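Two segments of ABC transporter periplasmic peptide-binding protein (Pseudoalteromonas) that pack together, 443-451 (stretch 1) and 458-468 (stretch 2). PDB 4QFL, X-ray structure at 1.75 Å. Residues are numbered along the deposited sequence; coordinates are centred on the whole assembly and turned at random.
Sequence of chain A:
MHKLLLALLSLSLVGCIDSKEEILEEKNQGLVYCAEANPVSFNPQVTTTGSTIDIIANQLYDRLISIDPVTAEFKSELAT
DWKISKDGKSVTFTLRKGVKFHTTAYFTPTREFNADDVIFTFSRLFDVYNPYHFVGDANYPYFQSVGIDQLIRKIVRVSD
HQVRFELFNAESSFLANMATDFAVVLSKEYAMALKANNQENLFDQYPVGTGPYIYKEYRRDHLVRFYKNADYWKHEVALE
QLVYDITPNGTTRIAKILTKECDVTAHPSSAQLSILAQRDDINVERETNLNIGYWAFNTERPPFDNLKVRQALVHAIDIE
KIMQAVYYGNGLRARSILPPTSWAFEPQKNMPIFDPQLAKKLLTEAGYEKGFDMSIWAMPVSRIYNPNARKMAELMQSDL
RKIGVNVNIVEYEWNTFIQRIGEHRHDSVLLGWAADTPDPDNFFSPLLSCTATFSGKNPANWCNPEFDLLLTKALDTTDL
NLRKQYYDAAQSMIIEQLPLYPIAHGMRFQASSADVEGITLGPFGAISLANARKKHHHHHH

Stretch 1 (443-451) FFSPLLSCT
Stretch 2 458-468: NPANWCNPEFD

A short disulfide-closed loop illustrates how one covalent link, one charged side chain and a few apolar groups can fix two segments together. In this periplasmic peptide-binding protein, residues 443-451 pass from a weakly bonded helical turn (about 445-448) through Ser449, at phi/psi -74/167, into a helix beginning at Cys450. Residues 458-468 open with a type I turn, Asn458 to Asn461, run extended through Trp462, Cys463 and Asn464, and enter a helix at Pro465. The register pairs Leu447 with Asn458 (CA-CA 5.1 Å), Cys450 with Cys463 (4.6 Å) and Ser449 with Asp468 (5.6 Å).

The disulfide joins Cys450 SG, on an m rotamer, to Cys463 SG, on a t rotamer, at 2.0 Å with chi3 96°. Beside it Asp468, chi1 -75° and chi2 11°, points toward stretch 1, and its OD2 accepts from Cys450 N at 2.7 Å, satisfying an amide in the first turn of that helix. Water 2 extends the arrangement, donating to Asp468 OD2 (2.7 Å) and accepting from Thr451 N (3.0 Å). Water 1 lies between Leu448 O (2.7 Å), Asp468 OD1 (2.7 Å) and Asn464 N (2.8 Å).

Leu448, buried in the m,t conformation, sets CB 3.5 Å from Phe467 CE2 and CD2 4.1 Å from Trp462 CE3. Phe467, chi1 175°, points toward stretch 1, and Phe444 CD1 meets its ring edge at CZ, 3.8 Å away. Trp462, also t, begins sideways but brings its end nearer.

Polar side chains brace the backbone locally. Ser449, chi1 62°, turns OG back to Ser445 O (2.6 Å); Asn464 OD1 caps Phe467 N (3.1 Å). Asn458, chi1 -179°, accepts from Ala460 N through OD1 (2.9 Å), steadying the turn, while its CA makes a CA-H...O contact with Leu447 O (3.2 Å).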

# COMPACT_ATOMS: atom_id res chain seq x y z
N PHE A 443 -7.98 4.77 -4.17
CA PHE A 443 -8.03 3.74 -5.20
C PHE A 443 -7.77 4.33 -6.59
O PHE A 443 -7.72 3.59 -7.57
CB PHE A 443 -9.39 3.03 -5.21
CG PHE A 443 -9.50 1.91 -4.22
CD1 PHE A 443 -8.99 0.65 -4.52
CD2 PHE A 443 -10.10 2.11 -2.99
CE1 PHE A 443 -9.07 -0.39 -3.61
CE2 PHE A 443 -10.20 1.08 -2.08
CZ PHE A 443 -9.68 -0.17 -2.39
N PHE A 444 -7.63 5.64 -6.67
CA PHE A 444 -7.55 6.30 -7.96
C PHE A 444 -6.26 7.06 -8.15
O PHE A 444 -5.45 6.72 -9.00
CB PHE A 444 -8.75 7.23 -8.15
CG PHE A 444 -10.06 6.50 -8.24
CD1 PHE A 444 -10.41 5.80 -9.39
CD2 PHE A 444 -10.93 6.51 -7.17
CE1 PHE A 444 -11.62 5.14 -9.48
CE2 PHE A 444 -12.15 5.85 -7.25
CZ PHE A 444 -12.49 5.16 -8.40
N SER A 445 -6.07 8.08 -7.33
CA SER A 445 -4.89 8.92 -7.48
C SER A 445 -3.54 8.18 -7.38
O SER A 445 -2.64 8.44 -8.17
CB SER A 445 -4.96 10.14 -6.56
OG SER A 445 -5.88 11.08 -7.08
N PRO A 446 -3.39 7.23 -6.42
CA PRO A 446 -2.09 6.55 -6.33
C PRO A 446 -1.90 5.44 -7.36
O PRO A 446 -0.86 4.78 -7.34
CB PRO A 446 -2.11 5.90 -4.93
CG PRO A 446 -3.31 6.48 -4.22
CD PRO A 446 -4.28 6.89 -5.30
N LEU A 447 -2.88 5.23 -8.23
CA LEU A 447 -2.88 4.05 -9.09
C LEU A 447 -2.90 4.41 -10.54
O LEU A 447 -2.02 4.00 -11.29
CB LEU A 447 -4.11 3.21 -8.81
CG LEU A 447 -3.91 1.86 -8.17
CD1 LEU A 447 -3.12 2.02 -6.88
CD2 LEU A 447 -5.24 1.20 -7.92
N LEU A 448 -3.94 5.14 -10.94
CA LEU A 448 -4.25 5.39 -12.35
C LEU A 448 -4.04 6.82 -12.87
O LEU A 448 -4.24 7.08 -14.05
CB LEU A 448 -5.68 4.93 -12.65
CG LEU A 448 -5.89 3.42 -12.68
CD1 LEU A 448 -7.36 3.09 -12.88
CD2 LEU A 448 -5.06 2.78 -13.77
N SER A 449 -3.63 7.74 -12.01
CA SER A 449 -3.46 9.13 -12.43
C SER A 449 -2.21 9.33 -13.28
O SER A 449 -1.36 8.46 -13.36
CB SER A 449 -3.40 10.06 -11.22
OG SER A 449 -2.29 9.73 -10.40
N CYS A 450 -2.11 10.49 -13.92
CA CYS A 450 -0.90 10.82 -14.67
C CYS A 450 0.31 10.94 -13.76
O CYS A 450 1.37 10.41 -14.07
CB CYS A 450 -1.09 12.08 -15.51
SG CYS A 450 -2.14 11.78 -16.98
N THR A 451 0.15 11.61 -12.63
CA THR A 451 1.23 11.69 -11.65
C THR A 451 1.64 10.30 -11.15
O THR A 451 2.83 10.05 -10.92
CB THR A 451 0.89 12.61 -10.47
OG1 THR A 451 -0.36 12.22 -9.91
CG2 THR A 451 0.76 14.03 -10.95
N ASN A 458 1.94 3.21 -11.80
CA ASN A 458 0.72 2.87 -12.51
C ASN A 458 0.97 1.64 -13.39
O ASN A 458 1.59 1.74 -14.43
CB ASN A 458 0.31 4.06 -13.39
CG ASN A 458 -0.96 3.81 -14.16
OD1 ASN A 458 -1.41 2.68 -14.28
ND2 ASN A 458 -1.53 4.87 -14.70
N PRO A 459 0.48 0.47 -12.96
CA PRO A 459 0.80 -0.77 -13.68
C PRO A 459 0.17 -0.83 -15.08
O PRO A 459 0.56 -1.66 -15.88
CB PRO A 459 0.22 -1.87 -12.78
CG PRO A 459 0.04 -1.23 -11.45
CD PRO A 459 -0.27 0.21 -11.72
N ALA A 460 -0.77 0.06 -15.37
CA ALA A 460 -1.36 0.12 -16.71
C ALA A 460 -0.62 1.10 -17.63
O ALA A 460 -0.95 1.23 -18.81
CB ALA A 460 -2.83 0.49 -16.62
N ASN A 461 0.37 1.80 -17.09
CA ASN A 461 1.14 2.73 -17.89
C ASN A 461 0.18 3.62 -18.67
O ASN A 461 0.31 3.78 -19.88
CB ASN A 461 2.04 1.96 -18.85
CG ASN A 461 3.19 2.78 -19.39
OD1 ASN A 461 3.48 3.88 -18.90
ND2 ASN A 461 3.86 2.25 -20.41
N TRP A 462 -0.79 4.17 -17.96
CA TRP A 462 -1.95 4.82 -18.57
C TRP A 462 -2.11 6.25 -18.08
O TRP A 462 -2.55 6.49 -16.95
CB TRP A 462 -3.19 4.00 -18.22
CG TRP A 462 -4.49 4.33 -18.90
CD1 TRP A 462 -4.81 4.11 -20.21
CD2 TRP A 462 -5.68 4.84 -18.27
NE1 TRP A 462 -6.12 4.49 -20.44
CE2 TRP A 462 -6.67 4.94 -19.27
CE3 TRP A 462 -5.99 5.24 -16.96
CZ2 TRP A 462 -7.96 5.41 -19.00
CZ3 TRP A 462 -7.28 5.71 -16.70
CH2 TRP A 462 -8.24 5.79 -17.71
N CYS A 463 -1.75 7.20 -18.93
CA CYS A 463 -1.98 8.60 -18.60
C CYS A 463 -3.16 9.10 -19.40
O CYS A 463 -3.08 9.26 -20.61
CB CYS A 463 -0.73 9.43 -18.87
SG CYS A 463 -0.95 11.19 -18.51
N ASN A 464 -4.28 9.34 -18.71
CA ASN A 464 -5.50 9.83 -19.33
C ASN A 464 -5.95 11.09 -18.61
O ASN A 464 -6.57 11.04 -17.54
CB ASN A 464 -6.58 8.74 -19.28
CG ASN A 464 -7.84 9.12 -20.05
OD1 ASN A 464 -8.27 10.26 -20.03
ND2 ASN A 464 -8.43 8.15 -20.73
N PRO A 465 -5.59 12.26 -19.16
CA PRO A 465 -5.91 13.51 -18.47
C PRO A 465 -7.41 13.70 -18.23
O PRO A 465 -7.83 14.35 -17.28
CB PRO A 465 -5.34 14.58 -19.42
CG PRO A 465 -4.21 13.87 -20.15
CD PRO A 465 -4.72 12.46 -20.34
N GLU A 466 -8.22 13.13 -19.11
CA GLU A 466 -9.67 13.16 -18.98
C GLU A 466 -10.11 12.47 -17.69
O GLU A 466 -10.94 12.99 -16.95
CB GLU A 466 -10.28 12.50 -20.21
CG GLU A 466 -10.17 13.36 -21.49
CD GLU A 466 -8.73 13.53 -22.04
OE1 GLU A 466 -8.43 14.66 -22.52
OE2 GLU A 466 -7.93 12.56 -22.05
N PHE A 467 -9.54 11.30 -17.44
CA PHE A 467 -9.75 10.55 -16.20
C PHE A 467 -9.30 11.37 -15.00
O PHE A 467 -10.02 11.49 -14.01
CB PHE A 467 -8.96 9.23 -16.28
CG PHE A 467 -8.98 8.42 -15.02
CD1 PHE A 467 -10.10 7.69 -14.67
CD2 PHE A 467 -7.88 8.37 -14.19
CE1 PHE A 467 -10.11 6.94 -13.51
CE2 PHE A 467 -7.89 7.63 -13.04
CZ PHE A 467 -9.00 6.92 -12.70
N ASP A 468 -8.11 11.96 -15.10
CA ASP A 468 -7.50 12.70 -13.99
C ASP A 468 -8.35 13.90 -13.61
O ASP A 468 -8.42 14.28 -12.44
CB ASP A 468 -6.10 13.21 -14.37
CG ASP A 468 -5.06 12.13 -14.37
OD1 ASP A 468 -5.43 10.93 -14.29
OD2 ASP A 468 -3.86 12.47 -14.47
O HOH W 1 -4.66 8.94 -16.01
O HOH W 2 -2.31 13.29 -12.45